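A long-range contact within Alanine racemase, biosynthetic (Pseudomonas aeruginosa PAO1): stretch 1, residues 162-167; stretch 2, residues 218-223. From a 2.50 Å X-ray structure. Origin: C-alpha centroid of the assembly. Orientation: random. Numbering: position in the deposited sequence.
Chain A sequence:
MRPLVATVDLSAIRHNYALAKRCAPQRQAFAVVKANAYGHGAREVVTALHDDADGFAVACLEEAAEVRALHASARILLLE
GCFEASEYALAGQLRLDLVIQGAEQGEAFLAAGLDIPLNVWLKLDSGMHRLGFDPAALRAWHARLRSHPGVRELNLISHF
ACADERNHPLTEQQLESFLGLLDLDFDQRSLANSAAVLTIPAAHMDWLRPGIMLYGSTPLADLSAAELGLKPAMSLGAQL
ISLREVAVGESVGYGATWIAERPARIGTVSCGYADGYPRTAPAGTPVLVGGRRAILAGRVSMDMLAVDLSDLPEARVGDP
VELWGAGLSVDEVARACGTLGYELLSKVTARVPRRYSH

Stretch 1, residues 162-167: CADERN
Stretch 2 218-223: TPLADL

A single carboxylate oxygen holds the charged part of this contact. OD2 of Asp222 accepts hydrogen bonds from both NE and NH1 of Arg166, at 2.8 Å from NE to OD2 and 2.7 Å from NH1 to OD2. The pair is a salt bridge. The oxygen lies at the edge of the guanidinium, near its plane, and the N-H...O angles are 141° and 143°. Both are bent, as expected when two donors converge on one acceptor.

The two stretches belong to one chain, and touching residues are at least 55 positions apart in sequence. Neither stretch forms a regular helix or strand. Together they bury 292 Å² between them. The register is set by Asp164 and Leu220, whose CA atoms are 4.4 Å apart.

In the first stretch, Cys162 to Glu165 form a type I beta turn. Ala163 has phi/psi of -60/-14 and Asp164 has -70/-25. The turn is closed by a hydrogen bond from Glu165 N to Cys162 O, 3.0 Å. Glu165 then extends at -90/161 and points its CA-to-CB bond away from the second stretch. Arg166 follows at -63/-59.

The backbone link is one hydrogen bond, from Ala221 N to Asp164 O, 2.9 Å with an N-H...O angle of 162°. It is nearly straight. The same carbonyl oxygen, Asp164 O, lies 3.7 Å from Leu220 CA. Asp164 has chi1 68° (p) and chi2 -55°. Its CB packs 3.3 Å from Pro219 O, and its OD2 is 4.1 Å from Ala221 CB. Ala163 O meets Leu220 CD2 at 4.1 Å.

The second stretch runs from Thr218 (-63/133) through Pro219 (-86/-8, C-gamma endo) and Leu220 (-104/150) to Ala221 (-74/-38), Asp222 (-119/10) and Leu223 (-126/145). Thr218, chi1 t, braces it internally. Its OG1 donates to Leu223 O at 2.8 Å and accepts from Leu220 N at 3.1 Å. Leu220 is m, t. Leu223 is also m, t.

Ala221 and Asp222 point their CA-to-CB bonds toward the first stretch. Asp222 has chi1 42° (p) and chi2 -88°. The CA-to-CB bond of Arg166 points sideways, but the end of its side chain comes nearer. Its chi1 to chi4 are -164° (t), 67° (p), 75° (p) and 89°. This folded path brings the guanidinium to the carboxylate. Cys162 (chi1 m) and Asn167 (-145/68, chi1 m) make no contact with the second stretch.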

# COMPACT_ATOMS: atom_id res chain seq x y z
N CYS A 162 18.49 -1.54 15.84
CA CYS A 162 19.48 -1.94 14.84
C CYS A 162 19.90 -3.40 14.95
O CYS A 162 20.97 -3.78 14.47
CB CYS A 162 20.73 -1.06 14.93
SG CYS A 162 20.46 0.72 14.94
N ALA A 163 19.05 -4.23 15.56
CA ALA A 163 19.33 -5.66 15.68
C ALA A 163 19.48 -6.34 14.31
O ALA A 163 19.97 -7.47 14.23
CB ALA A 163 18.26 -6.34 16.52
N ASP A 164 19.06 -5.65 13.24
CA ASP A 164 19.19 -6.17 11.87
C ASP A 164 20.64 -6.21 11.40
O ASP A 164 20.99 -6.99 10.52
CB ASP A 164 18.33 -5.34 10.90
CG ASP A 164 18.86 -3.92 10.72
OD1 ASP A 164 19.02 -3.19 11.73
OD2 ASP A 164 19.10 -3.52 9.56
N GLU A 165 21.48 -5.36 12.00
CA GLU A 165 22.91 -5.28 11.67
C GLU A 165 23.73 -6.22 12.56
O GLU A 165 23.27 -6.64 13.62
CB GLU A 165 23.40 -3.84 11.77
CG GLU A 165 23.10 -3.02 10.52
CD GLU A 165 22.99 -1.53 10.80
OE1 GLU A 165 24.00 -0.83 10.59
OE2 GLU A 165 21.90 -1.08 11.22
N ARG A 166 24.95 -6.53 12.12
CA ARG A 166 25.75 -7.58 12.76
C ARG A 166 26.12 -7.26 14.21
O ARG A 166 25.77 -8.03 15.12
CB ARG A 166 26.98 -7.94 11.93
CG ARG A 166 27.63 -9.26 12.33
CD ARG A 166 26.75 -10.47 12.04
NE ARG A 166 26.70 -10.80 10.62
CZ ARG A 166 27.54 -11.62 10.00
NH1 ARG A 166 27.41 -11.85 8.70
NH2 ARG A 166 28.52 -12.22 10.67
N ASN A 167 26.82 -6.15 14.44
CA ASN A 167 27.17 -5.73 15.80
C ASN A 167 27.16 -4.22 15.95
O ASN A 167 28.20 -3.59 16.13
CB ASN A 167 28.53 -6.30 16.24
CG ASN A 167 28.42 -7.68 16.86
OD1 ASN A 167 29.30 -8.52 16.69
ND2 ASN A 167 27.33 -7.92 17.59
N THR A 218 13.55 -12.38 5.67
CA THR A 218 14.68 -12.13 6.57
C THR A 218 14.57 -10.81 7.34
O THR A 218 14.25 -9.78 6.75
CB THR A 218 16.05 -12.19 5.84
OG1 THR A 218 17.10 -12.07 6.81
CG2 THR A 218 16.20 -11.06 4.82
N PRO A 219 14.82 -10.86 8.66
CA PRO A 219 14.96 -9.66 9.49
C PRO A 219 16.37 -9.08 9.49
O PRO A 219 16.59 -8.00 10.03
CB PRO A 219 14.64 -10.18 10.88
CG PRO A 219 15.10 -11.61 10.86
CD PRO A 219 14.85 -12.10 9.46
N LEU A 220 17.32 -9.79 8.88
CA LEU A 220 18.74 -9.44 8.97
C LEU A 220 19.27 -8.79 7.69
O LEU A 220 18.80 -9.09 6.59
CB LEU A 220 19.58 -10.67 9.32
CG LEU A 220 19.15 -11.53 10.51
CD1 LEU A 220 19.98 -12.80 10.57
CD2 LEU A 220 19.24 -10.77 11.83
N ALA A 221 20.26 -7.92 7.86
CA ALA A 221 20.84 -7.16 6.76
C ALA A 221 21.74 -7.99 5.85
O ALA A 221 21.74 -7.81 4.63
CB ALA A 221 21.59 -5.94 7.29
N ASP A 222 22.50 -8.91 6.44
CA ASP A 222 23.51 -9.66 5.68
C ASP A 222 23.34 -11.20 5.62
O ASP A 222 24.23 -11.90 5.14
CB ASP A 222 24.94 -9.25 6.09
CG ASP A 222 25.09 -9.08 7.59
OD1 ASP A 222 24.83 -7.96 8.10
OD2 ASP A 222 25.48 -10.06 8.25
N LEU A 223 22.21 -11.70 6.08
CA LEU A 223 21.82 -13.09 5.82
C LEU A 223 20.42 -13.12 5.20
O LEU A 223 19.57 -12.28 5.53
CB LEU A 223 21.87 -13.94 7.11
CG LEU A 223 23.24 -14.41 7.63
CD1 LEU A 223 23.12 -14.93 9.06
CD2 LEU A 223 23.86 -15.48 6.75